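PDB 5DWD: esterase, which probably hydrolyses carboxylic ester bonds, as a carboxylesterase of the alpha/beta-hydrolase superfamily. Local coordinates for residues H48-D53 with F138-M143; I160-L165 with L183-D188; D188-V193 with S220-A225; G197-L202 with A212-S217. All blocks are in the same frame, centred on the assembly; numbering follows the deposited sequence. Where two conformers were deposited one is given.

Contact 1 (H48-D53 with F138-M143); sequences HGYGSD and FSQGAM
The sharp turn from strand 133-138 into helix 140-149 fits the nucleophile elbow of alpha/beta-hydrolases; here Gly49 lies against Phe138 and Ser139, and Tyr50 against Gln140. Ser139, the likely nucleophile, has the strained backbone expected there (phi 60°, psi -120°). Gly49 CA is 3.4 Å from Phe138 O. Gly141 comes so close that any side chain on it would run into His48 O. The Tyr50 ring and the Gln140 amide stand nearly perpendicular, their planes 88° apart. Gln140 OE1 lies at the ring edge, 4.0 Å from Tyr50 CD1. That oxygen also takes a hydrogen bond from Trp91 N, which helps orient the amide. A water bridges the segments: it accepts from Tyr50 N at 2.8 Å and is hydrogen-bonded to Ser139 OG at 2.7 Å. Its place is consistent with the oxyanion hole of this family. His48 ND1 donates to Gly49 O at 2.8 Å, and Ser52 N reaches the same oxygen from the opposite face, within the type II turn Gly49-Ser52. Strand 89-90 touches His48, Tyr50 and Gln140. Helix 54-65 packs on His48 and Ser52, and strand 158-162 on Phe138 and Ala142.

Contact 2 (I160-L165 with L183-D188); sequences IAFSGL and LLIHGD
This is a buried pairing of two parallel strands, 158-162 and 182-187, in the central sheet of the alpha/beta-hydrolase fold, with Ala161 bonded to Leu183 and Ile185. The strands belong to a beta-alpha-beta unit whose helix is 169-175. Their local axes run 4.8 Å apart at 12°. Three backbone hydrogen bonds join them: Ala161 N to Leu183 O (2.9 Å), Ile185 N to Ala161 O (3.0 Å) and Ser163 N to Ile185 O (2.8 Å). On one face, the Phe162 ring and Ile185 lie side by side and point the same way. Phe162 CE1 is 3.5 Å from Ile185 CD1. Phe162 CG is anti to its carbonyl carbon (chi1 -66°), which lays the ring alongside that neighbour. Helix 226-239 packs on this face against Ile160, Phe162 and Leu183. On the other face, Ala161 CB meets Leu184 CD2 at 3.9 Å. Past the strand end, Ser163 CA sits over the centre of the His186 ring, a CH-pi contact of 3.6 Å to the centroid. Gly164 O lies at the edge of that ring, in its plane, 3.3 Å from His186 CE1. A water accepts from both Ser163 OG and Gly187 N and so ties the strand ends together. Both ring nitrogens of the buried His186 have partners, Ser198 OG for ND1 and Val193 O for NE2. Since Val193 O can only accept, NE2 must carry a proton; a neutral ring would then probably accept the Ser198 hydroxyl at ND1.

Contact 3 (D188-V193 with S220-A225); sequences DLDDVV and SGHTIA
Asp190 and His222 meet in what fits the Asp-His pair of a Ser-His-Asp triad, carried on two loops of the alpha/beta-hydrolase fold. This is the tight part of the contact. His222 ND1 donates to Asp190 OD2 at 2.8 Å and 169°. The acceptor lies in the ring plane, and the ring nitrogen comes in on the syn side of the carboxylate, although the two planes are 62° apart. The other oxygen, Asp190 OD1, takes two backbone bonds, from Val192 N at 2.8 Å and from Val193 N at 2.9 Å. The first closes an Asx turn. A water gives the carboxylate a fourth bond, donating to Asp190 OD2 and also to Gly221 O. With an alanine at Asp190, His222 ND1 would probably be left without its acceptor and the ring less firmly held, and the N-H groups of Val192 and Val193 would lose their shared oxygen. His222 NE2 points on to Ser139 OG, and its ring also meets that of Phe138. The solvent side is looser. Leu189 is exposed; its N donates to Ser220 O at 2.9 Å, and its CB rests 3.4 Å from the same oxygen. Val192 is exposed too, and lines the pocket holding a bound glycol ether. Its CB still covers one face of the His222 ring in a CH-pi contact, 3.9 Å from the centroid. On the buried side, Val193 CG2 touches His222 CE1 at 3.6 Å.

Contact 4 (G197-L202 with A212-S217); sequences GSETAL and ARLHIS
Helix 197-202 runs nearly antiparallel to strand 212-217, their local axes 8.7 Å apart at 156°, with Leu202 facing Ala212 and Leu214. They are the last two elements of a beta-alpha-beta crossover that starts from strand 182-187, and strand 212-217 is the outermost strand on its side of the chain's main sheet. No hydrogen bond crosses between the two; the contact is van der Waals, mostly between side-chain carbons. Leu202 sets its two methyls on different residues. CD1 touches Ala212 O at 3.6 Å and Ala212 CB at 3.9 Å, while CD2 reaches Leu214 CB at 3.9 Å. Its CG is anti to the backbone N (chi1 170°), which carries the branch across to the strand. Replacing Leu202 by an alanine would probably open a gap over Ala212 and take away the methyl that packs on Leu214 CB. Leu214 crosses Leu202 obliquely and continues along the helix, its CD2 lying 4.0 Å from Glu199 CA. On the exposed side of the helix, Glu199 CG comes to 4.3 Å from Ile216 CD1. Ser198 turns its hydroxyl to His186 of the neighbouring strand. Its carbon side faces the leucine, with Ser198 CB 3.7 Å from Leu214 CD1.

Contacts 1 and 3 together build the probable active site: Ser139 OG of contact 1 lies 2.7 Å from His222 NE2 of contact 3. Tyr50 and Met143 of contact 1 and Val192 of contact 3 belong to one pocket, where the bound glycol ether sits. Contact 2, in the sheet, touches both. Ser139 N is 2.9 Å from Phe162 O, and His186 NE2 is 2.8 Å from Val193 O. One water serves contacts 2 and 3. Contact 4 is farther off, its centre about 17 Å from that of contact 1. It still connects through contact 2, where His186 ND1 is 2.8 Å from Ser198 OG.

Contact 1 (H48-D53 with F138-M143)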
loop_
_atom_site.group_PDB
_atom_site.type_symbol
_atom_site.label_atom_id
_atom_site.label_comp_id
_atom_site.label_asym_id
_atom_site.label_seq_id
_atom_site.Cartn_x
_atom_site.Cartn_y
_atom_site.Cartn_z
ATOM N N HIS B 48 1.692 -9.829 -21.801
ATOM C CA HIS B 48 2.040 -9.322 -23.177
ATOM C C HIS B 48 1.066 -8.302 -23.757
ATOM O O HIS B 48 -0.072 -8.118 -23.266
ATOM C CB HIS B 48 2.257 -10.486 -24.130
ATOM C CG HIS B 48 1.015 -11.240 -24.447
ATOM N ND1 HIS B 48 0.049 -10.726 -25.291
ATOM C CD2 HIS B 48 0.528 -12.429 -23.999
ATOM C CE1 HIS B 48 -0.940 -11.595 -25.424
ATOM N NE2 HIS B 48 -0.707 -12.606 -24.601
ATOM N N GLY B 49 1.519 -7.640 -24.830
ATOM C CA GLY B 49 0.700 -6.671 -25.528
ATOM C C GLY B 49 -0.167 -7.278 -26.602
ATOM O O GLY B 49 -0.120 -8.478 -26.913
ATOM N N TYR B 50 -0.953 -6.410 -27.251
ATOM C CA TYR B 50 -1.839 -6.825 -28.298
ATOM C C TYR B 50 -1.075 -7.365 -29.476
ATOM O O TYR B 50 -0.133 -6.745 -29.959
ATOM C CB TYR B 50 -2.655 -5.608 -28.765
ATOM C CG TYR B 50 -3.632 -5.846 -29.885
ATOM C CD1 TYR B 50 -4.989 -6.290 -29.583
ATOM C CD2 TYR B 50 -3.313 -5.634 -31.181
ATOM C CE1 TYR B 50 -5.901 -6.505 -30.624
ATOM C CE2 TYR B 50 -4.276 -5.825 -32.238
ATOM C CZ TYR B 50 -5.529 -6.282 -31.938
ATOM O OH TYR B 50 -6.466 -6.478 -32.976
ATOM N N GLY B 51 -1.369 -8.608 -29.854
ATOM C CA GLY B 51 -0.749 -9.292 -30.942
ATOM C C GLY B 51 0.542 -10.026 -30.628
ATOM O O GLY B 51 1.113 -10.624 -31.544
ATOM N N SER B 52 0.876 -10.058 -29.327
ATOM C CA SER B 52 2.072 -10.736 -28.823
ATOM C C SER B 52 1.644 -12.018 -28.153
ATOM O O SER B 52 0.561 -12.515 -28.462
ATOM C CB SER B 52 2.837 -9.753 -27.956
ATOM O OG SER B 52 3.988 -10.303 -27.368
ATOM N N ASP B 53 2.510 -12.558 -27.303
ATOM C CA ASP B 53 2.240 -13.816 -26.638
ATOM C C ASP B 53 3.159 -13.967 -25.443
ATOM O O ASP B 53 4.062 -13.168 -25.229
ATOM C CB ASP B 53 2.346 -15.011 -27.588
ATOM C CG ASP B 53 3.701 -15.324 -28.072
ATOM O OD1 ASP B 53 4.740 -14.808 -27.703
ATOM O OD2 ASP B 53 3.799 -16.158 -29.031
ATOM N N PHE B 138 3.168 -5.038 -20.564
ATOM C CA PHE B 138 3.536 -4.146 -21.645
ATOM C C PHE B 138 2.321 -3.821 -22.489
ATOM O O PHE B 138 1.582 -4.731 -22.896
ATOM C CB PHE B 138 4.603 -4.779 -22.553
ATOM C CG PHE B 138 4.965 -3.939 -23.758
ATOM C CD1 PHE B 138 5.645 -2.764 -23.617
ATOM C CD2 PHE B 138 4.634 -4.327 -25.032
ATOM C CE1 PHE B 138 5.951 -1.967 -24.714
ATOM C CE2 PHE B 138 4.977 -3.558 -26.143
ATOM C CZ PHE B 138 5.603 -2.348 -25.978
ATOM N N SER B 139 2.130 -2.512 -22.740
ATOM C CA SER B 139 1.081 -2.029 -23.667
ATOM C C SER B 139 -0.312 -2.472 -23.182
ATOM O O SER B 139 -0.683 -2.156 -22.047
ATOM C CB SER B 139 1.459 -2.467 -25.059
ATOM O OG SER B 139 0.677 -1.681 -26.016
ATOM N N GLN B 140 -1.039 -3.240 -24.001
ATOM C CA GLN B 140 -2.352 -3.730 -23.540
ATOM C C GLN B 140 -2.213 -4.548 -22.226
ATOM O O GLN B 140 -3.041 -4.481 -21.354
ATOM C CB GLN B 140 -3.007 -4.633 -24.631
ATOM C CG GLN B 140 -4.469 -4.931 -24.262
ATOM C CD GLN B 140 -5.190 -5.702 -25.394
ATOM O OE1 GLN B 140 -4.880 -6.856 -25.641
ATOM N NE2 GLN B 140 -5.963 -4.998 -26.180
ATOM N N GLY B 141 -1.080 -5.277 -22.079
ATOM C CA GLY B 141 -0.839 -5.979 -20.837
ATOM C C GLY B 141 -0.619 -5.092 -19.669
ATOM O O GLY B 141 -0.913 -5.464 -18.534
ATOM N N ALA B 142 0.007 -3.918 -19.901
ATOM C CA ALA B 142 0.166 -2.930 -18.862
ATOM C C ALA B 142 -1.172 -2.358 -18.425
ATOM O O ALA B 142 -1.423 -2.100 -17.248
ATOM C CB ALA B 142 1.136 -1.826 -19.335
ATOM N N MET B 143 -2.058 -2.154 -19.382
ATOM C CA MET B 143 -3.402 -1.634 -19.114
ATOM C C MET B 143 -4.115 -2.655 -18.218
ATOM O O MET B 143 -4.753 -2.251 -17.230
ATOM C CB MET B 143 -4.130 -1.403 -20.405
ATOM C CG MET B 143 -3.582 -0.255 -21.233
ATOM S SD MET B 143 -4.419 -0.184 -22.838
ATOM C CE MET B 143 -3.144 0.577 -23.816
HETATM O O HOH W 1 -0.809 -3.618 -27.071
#

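Contact 2 (I160-L165 with L183-D188)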
loop_
_atom_site.group_PDB
_atom_site.type_symbol
_atom_site.label_atom_id
_atom_site.label_comp_id
_atom_site.label_asym_id
_atom_site.label_seq_id
_atom_site.Cartn_x
_atom_site.Cartn_y
_atom_site.Cartn_z
ATOM N N ILE B 160 4.311 -3.145 -12.277
ATOM C CA ILE B 160 5.175 -2.486 -13.236
ATOM C C ILE B 160 4.419 -2.406 -14.577
ATOM O O ILE B 160 4.067 -3.440 -15.144
ATOM C CB ILE B 160 6.551 -3.112 -13.437
ATOM C CG1 ILE B 160 7.236 -3.223 -12.098
ATOM C CG2 ILE B 160 7.325 -2.201 -14.420
ATOM C CD1 ILE B 160 8.600 -3.863 -12.147
ATOM N N ALA B 161 4.128 -1.179 -15.013
ATOM C CA ALA B 161 3.389 -0.940 -16.253
ATOM C C ALA B 161 4.262 -0.260 -17.265
ATOM O O ALA B 161 4.526 0.926 -17.120
ATOM C CB ALA B 161 2.155 -0.113 -15.957
ATOM N N PHE B 162 4.659 -1.000 -18.275
ATOM C CA PHE B 162 5.429 -0.455 -19.390
ATOM C C PHE B 162 4.488 -0.018 -20.529
ATOM O O PHE B 162 3.738 -0.818 -21.091
ATOM C CB PHE B 162 6.344 -1.466 -20.022
ATOM C CG PHE B 162 7.470 -1.953 -19.125
ATOM C CD1 PHE B 162 8.671 -1.292 -19.130
ATOM C CD2 PHE B 162 7.375 -3.144 -18.420
ATOM C CE1 PHE B 162 9.743 -1.765 -18.345
ATOM C CE2 PHE B 162 8.428 -3.617 -17.672
ATOM C CZ PHE B 162 9.641 -2.952 -17.657
ATOM N N SER B 163 4.506 1.254 -20.842
ATOM C CA SER B 163 3.807 1.778 -22.040
ATOM C C SER B 163 2.304 1.534 -22.102
ATOM O O SER B 163 1.781 1.215 -23.140
ATOM C CB SER B 163 4.476 1.283 -23.326
ATOM O OG SER B 163 5.925 1.442 -23.222
ATOM N N GLY B 164 1.656 1.773 -20.956
ATOM C CA GLY B 164 0.267 1.612 -20.732
ATOM C C GLY B 164 -0.402 2.908 -20.360
ATOM O O GLY B 164 0.046 3.993 -20.712
ATOM N N LEU B 165 -1.561 2.787 -19.710
ATOM C CA LEU B 165 -2.384 3.908 -19.265
ATOM C C LEU B 165 -3.458 3.297 -18.346
ATOM O O LEU B 165 -3.570 2.107 -18.261
ATOM C CB LEU B 165 -2.998 4.655 -20.458
ATOM C CG LEU B 165 -3.698 3.838 -21.533
ATOM C CD1 LEU B 165 -5.080 3.323 -21.117
ATOM C CD2 LEU B 165 -3.839 4.657 -22.810
ATOM N N LEU B 183 5.114 1.306 -10.561
ATOM C CA LEU B 183 6.095 1.972 -11.395
ATOM C C LEU B 183 5.608 2.016 -12.838
ATOM O O LEU B 183 5.316 0.958 -13.457
ATOM C CB LEU B 183 7.389 1.185 -11.377
ATOM C CG LEU B 183 8.556 1.558 -12.280
ATOM C CD1 LEU B 183 8.894 3.022 -12.135
ATOM C CD2 LEU B 183 9.748 0.655 -12.128
ATOM N N LEU B 184 5.495 3.222 -13.399
ATOM C CA LEU B 184 5.149 3.436 -14.791
ATOM C C LEU B 184 6.392 3.768 -15.568
ATOM O O LEU B 184 7.192 4.587 -15.083
ATOM C CB LEU B 184 4.195 4.626 -14.918
ATOM C CG LEU B 184 2.933 4.582 -14.019
ATOM C CD1 LEU B 184 2.249 5.959 -13.992
ATOM C CD2 LEU B 184 1.944 3.506 -14.419
ATOM N N ILE B 185 6.541 3.143 -16.744
ATOM C CA ILE B 185 7.691 3.362 -17.591
ATOM C C ILE B 185 7.182 3.543 -18.974
ATOM O O ILE B 185 6.405 2.700 -19.463
ATOM C CB ILE B 185 8.612 2.120 -17.561
ATOM C CG1 ILE B 185 9.187 1.989 -16.139
ATOM C CG2 ILE B 185 9.728 2.258 -18.612
ATOM C CD1 ILE B 185 9.985 0.802 -15.928
ATOM N N HIS B 186 7.627 4.617 -19.685
ATOM C CA HIS B 186 7.010 4.916 -20.966
ATOM C C HIS B 186 7.999 5.683 -21.845
ATOM O O HIS B 186 8.638 6.541 -21.332
ATOM C CB HIS B 186 5.706 5.737 -20.699
ATOM C CG HIS B 186 4.640 5.593 -21.736
ATOM N ND1 HIS B 186 3.352 5.304 -21.386
ATOM C CD2 HIS B 186 4.653 5.581 -23.101
ATOM C CE1 HIS B 186 2.597 5.213 -22.453
ATOM N NE2 HIS B 186 3.356 5.339 -23.517
ATOM N N GLY B 187 8.044 5.375 -23.125
ATOM C CA GLY B 187 8.894 6.111 -24.103
ATOM C C GLY B 187 8.265 7.363 -24.615
ATOM O O GLY B 187 7.084 7.417 -24.911
ATOM N N ASP B 188 9.055 8.444 -24.675
ATOM C CA ASP B 188 8.411 9.688 -25.118
ATOM C C ASP B 188 8.174 9.855 -26.568
ATOM O O ASP B 188 7.383 10.708 -26.892
ATOM C CB ASP B 188 9.100 10.940 -24.620
ATOM C CG ASP B 188 10.487 11.012 -24.976
ATOM O OD1 ASP B 188 10.982 10.249 -25.806
ATOM O OD2 ASP B 188 11.110 11.956 -24.405
HETATM O O HOH W 2 6.699 3.421 -24.773
#

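Contact 3 (D188-V193 with S220-A225)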
loop_
_atom_site.group_PDB
_atom_site.type_symbol
_atom_site.label_atom_id
_atom_site.label_comp_id
_atom_site.label_asym_id
_atom_site.label_seq_id
_atom_site.Cartn_x
_atom_site.Cartn_y
_atom_site.Cartn_z
ATOM N N ASP B 188 9.055 8.444 -24.675
ATOM C CA ASP B 188 8.411 9.688 -25.118
ATOM C C ASP B 188 8.174 9.855 -26.568
ATOM O O ASP B 188 7.383 10.708 -26.892
ATOM C CB ASP B 188 9.100 10.940 -24.620
ATOM C CG ASP B 188 10.487 11.012 -24.976
ATOM O OD1 ASP B 188 10.982 10.249 -25.806
ATOM O OD2 ASP B 188 11.110 11.956 -24.405
ATOM N N LEU B 189 8.771 9.028 -27.401
ATOM C CA LEU B 189 8.493 9.001 -28.824
ATOM C C LEU B 189 7.424 7.978 -29.233
ATOM O O LEU B 189 7.240 7.714 -30.391
ATOM C CB LEU B 189 9.800 8.719 -29.573
ATOM C CG LEU B 189 10.981 9.689 -29.372
ATOM C CD1 LEU B 189 12.110 9.203 -30.286
ATOM C CD2 LEU B 189 10.537 11.097 -29.678
ATOM N N ASP B 190 6.678 7.459 -28.262
ATOM C CA ASP B 190 5.700 6.441 -28.582
ATOM C C ASP B 190 4.507 7.000 -29.292
ATOM O O ASP B 190 3.844 7.852 -28.724
ATOM C CB ASP B 190 5.268 5.852 -27.232
ATOM C CG ASP B 190 4.474 4.563 -27.358
ATOM O OD1 ASP B 190 3.767 4.342 -28.343
ATOM O OD2 ASP B 190 4.559 3.767 -26.381
ATOM N N ASP B 191 4.229 6.544 -30.512
ATOM C CA ASP B 191 3.063 6.994 -31.251
ATOM C C ASP B 191 1.964 5.972 -31.288
ATOM O O ASP B 191 0.948 6.160 -31.921
ATOM C CB ASP B 191 3.466 7.323 -32.694
ATOM C CG ASP B 191 4.003 8.704 -32.831
ATOM O OD1 ASP B 191 3.543 9.641 -32.114
ATOM O OD2 ASP B 191 4.872 8.857 -33.724
ATOM N N VAL B 192 2.147 4.860 -30.581
ATOM C CA VAL B 192 1.174 3.818 -30.546
ATOM C C VAL B 192 0.270 3.989 -29.335
ATOM O O VAL B 192 -0.948 4.028 -29.470
ATOM C CB VAL B 192 1.876 2.431 -30.494
ATOM C CG1 VAL B 192 0.869 1.313 -30.433
ATOM C CG2 VAL B 192 2.763 2.292 -31.761
ATOM N N VAL B 193 0.872 4.083 -28.155
ATOM C CA VAL B 193 0.213 4.524 -26.939
ATOM C C VAL B 193 1.018 5.723 -26.516
ATOM O O VAL B 193 2.102 5.636 -25.960
ATOM C CB VAL B 193 0.290 3.490 -25.820
ATOM C CG1 VAL B 193 -0.335 4.064 -24.559
ATOM C CG2 VAL B 193 -0.397 2.209 -26.252
ATOM N N SER B 220 12.729 6.978 -27.052
ATOM C CA SER B 220 12.321 5.653 -27.366
ATOM C C SER B 220 10.786 5.596 -27.660
ATOM O O SER B 220 10.044 6.393 -27.095
ATOM C CB SER B 220 12.693 4.782 -26.154
ATOM O OG SER B 220 12.182 3.457 -26.271
ATOM N N GLY B 221 10.378 4.635 -28.521
ATOM C CA GLY B 221 8.986 4.510 -28.921
ATOM C C GLY B 221 8.340 3.362 -28.131
ATOM O O GLY B 221 8.518 3.240 -26.913
ATOM N N HIS B 222 7.519 2.604 -28.848
ATOM C CA HIS B 222 6.611 1.591 -28.258
ATOM C C HIS B 222 7.408 0.308 -28.090
ATOM O O HIS B 222 7.294 -0.660 -28.849
ATOM C CB HIS B 222 5.324 1.418 -29.052
ATOM C CG HIS B 222 4.216 0.735 -28.305
ATOM N ND1 HIS B 222 3.646 1.300 -27.207
ATOM C CD2 HIS B 222 3.578 -0.480 -28.484
ATOM C CE1 HIS B 222 2.707 0.491 -26.724
ATOM N NE2 HIS B 222 2.638 -0.569 -27.495
ATOM N N THR B 223 8.204 0.331 -27.062
ATOM C CA THR B 223 9.089 -0.792 -26.676
ATOM C C THR B 223 9.554 -0.613 -25.238
ATOM O O THR B 223 9.148 0.346 -24.585
ATOM C CB THR B 223 10.272 -0.866 -27.634
ATOM O OG1 THR B 223 10.973 -2.067 -27.434
ATOM C CG2 THR B 223 11.174 0.338 -27.458
ATOM N N ILE B 224 10.376 -1.530 -24.745
ATOM C CA ILE B 224 11.086 -1.359 -23.484
ATOM C C ILE B 224 12.552 -1.008 -23.816
ATOM O O ILE B 224 13.252 -1.866 -24.442
ATOM C CB ILE B 224 11.007 -2.643 -22.627
ATOM C CG1 ILE B 224 9.549 -3.008 -22.359
ATOM C CG2 ILE B 224 11.794 -2.464 -21.359
ATOM C CD1 ILE B 224 9.293 -4.205 -21.462
ATOM N N ALA B 225 12.898 0.228 -23.523
ATOM C CA ALA B 225 14.242 0.824 -23.788
ATOM C C ALA B 225 15.173 0.231 -22.722
ATOM O O ALA B 225 14.748 -0.161 -21.631
ATOM C CB ALA B 225 14.224 2.320 -23.725
HETATM O O HOH W 2 6.699 3.421 -24.773
#

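Contact 4 (G197-L202 with A212-S217)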
loop_
_atom_site.group_PDB
_atom_site.type_symbol
_atom_site.label_atom_id
_atom_site.label_comp_id
_atom_site.label_asym_id
_atom_site.label_seq_id
_atom_site.Cartn_x
_atom_site.Cartn_y
_atom_site.Cartn_z
ATOM N N GLY B 197 -0.426 8.933 -21.719
ATOM C CA GLY B 197 -1.077 7.848 -20.962
ATOM C C GLY B 197 -0.462 7.715 -19.603
ATOM O O GLY B 197 -1.157 7.595 -18.605
ATOM N N SER B 198 0.851 7.591 -19.548
ATOM C CA SER B 198 1.494 7.383 -18.210
ATOM C C SER B 198 1.659 8.711 -17.477
ATOM O O SER B 198 1.607 8.736 -16.255
ATOM C CB SER B 198 2.870 6.705 -18.334
ATOM O OG SER B 198 2.703 5.340 -18.714
ATOM N N GLU B 199 1.851 9.821 -18.202
ATOM C CA GLU B 199 1.954 11.113 -17.525
ATOM C C GLU B 199 0.694 11.519 -16.796
ATOM O O GLU B 199 0.811 12.107 -15.703
ATOM C CB GLU B 199 2.341 12.234 -18.520
ATOM C CG GLU B 199 3.721 12.025 -19.129
ATOM C CD GLU B 199 3.974 12.962 -20.312
ATOM O OE1 GLU B 199 3.052 13.150 -21.099
ATOM O OE2 GLU B 199 5.104 13.455 -20.435
ATOM N N THR B 200 -0.467 11.245 -17.332
ATOM C CA THR B 200 -1.740 11.548 -16.651
ATOM C C THR B 200 -2.052 10.507 -15.583
ATOM O O THR B 200 -2.711 10.807 -14.570
ATOM C CB THR B 200 -2.904 11.678 -17.595
ATOM O OG1 THR B 200 -3.148 10.502 -18.347
ATOM C CG2 THR B 200 -2.644 12.821 -18.557
ATOM N N ALA B 201 -1.557 9.281 -15.817
ATOM C CA ALA B 201 -1.735 8.188 -14.832
ATOM C C ALA B 201 -1.127 8.513 -13.490
ATOM O O ALA B 201 -1.726 8.164 -12.456
ATOM C CB ALA B 201 -1.193 6.852 -15.328
ATOM N N LEU B 202 0.083 9.078 -13.509
ATOM C CA LEU B 202 0.890 9.255 -12.322
ATOM C C LEU B 202 0.128 10.080 -11.264
ATOM O O LEU B 202 -0.104 9.647 -10.121
ATOM C CB LEU B 202 2.244 9.895 -12.671
ATOM C CG LEU B 202 3.070 10.346 -11.469
ATOM C CD1 LEU B 202 3.549 9.106 -10.729
ATOM C CD2 LEU B 202 4.223 11.210 -11.878
ATOM N N ALA B 212 3.213 5.836 -6.326
ATOM C CA ALA B 212 3.443 5.634 -7.753
ATOM C C ALA B 212 4.628 6.425 -8.212
ATOM O O ALA B 212 4.839 7.522 -7.720
ATOM C CB ALA B 212 2.232 6.150 -8.532
ATOM N N ARG B 213 5.354 5.912 -9.194
ATOM C CA ARG B 213 6.493 6.598 -9.778
ATOM C C ARG B 213 6.403 6.487 -11.278
ATOM O O ARG B 213 5.905 5.483 -11.790
ATOM C CB ARG B 213 7.755 5.864 -9.453
ATOM C CG ARG B 213 8.016 5.688 -8.011
ATOM C CD ARG B 213 9.102 4.643 -7.962
ATOM N NE ARG B 213 9.228 4.237 -6.598
ATOM C CZ ARG B 213 10.309 3.700 -6.094
ATOM N NH1 ARG B 213 11.410 3.527 -6.829
ATOM N NH2 ARG B 213 10.291 3.413 -4.804
ATOM N N LEU B 214 7.121 7.385 -11.957
ATOM C CA LEU B 214 7.144 7.406 -13.422
ATOM C C LEU B 214 8.548 7.637 -13.934
ATOM O O LEU B 214 9.247 8.539 -13.437
ATOM C CB LEU B 214 6.216 8.524 -13.971
ATOM C CG LEU B 214 6.292 8.953 -15.451
ATOM C CD1 LEU B 214 5.818 7.851 -16.356
ATOM C CD2 LEU B 214 5.417 10.174 -15.680
ATOM N N HIS B 215 8.955 6.833 -14.921
ATOM C CA HIS B 215 10.181 6.957 -15.588
ATOM C C HIS B 215 9.906 7.070 -17.064
ATOM O O HIS B 215 9.352 6.160 -17.672
ATOM C CB HIS B 215 11.099 5.789 -15.308
ATOM C CG HIS B 215 12.349 5.824 -16.086
ATOM N ND1 HIS B 215 13.439 6.558 -15.668
ATOM C CD2 HIS B 215 12.673 5.315 -17.291
ATOM C CE1 HIS B 215 14.396 6.466 -16.576
ATOM N NE2 HIS B 215 13.969 5.704 -17.562
ATOM N N ILE B 216 10.288 8.220 -17.670
ATOM C CA ILE B 216 10.213 8.364 -19.127
ATOM C C ILE B 216 11.519 7.968 -19.785
ATOM O O ILE B 216 12.613 8.447 -19.386
ATOM C CB ILE B 216 9.875 9.838 -19.479
ATOM C CG1 ILE B 216 8.603 10.295 -18.813
ATOM C CG2 ILE B 216 9.818 10.036 -20.990
ATOM C CD1 ILE B 216 7.356 9.652 -19.232
ATOM N N SER B 217 11.423 7.114 -20.804
ATOM C CA SER B 217 12.558 6.657 -21.598
ATOM C C SER B 217 12.618 7.630 -22.734
ATOM O O SER B 217 11.904 7.518 -23.688
ATOM C CB SER B 217 12.370 5.220 -22.088
ATOM O OG SER B 217 12.386 4.284 -21.014
#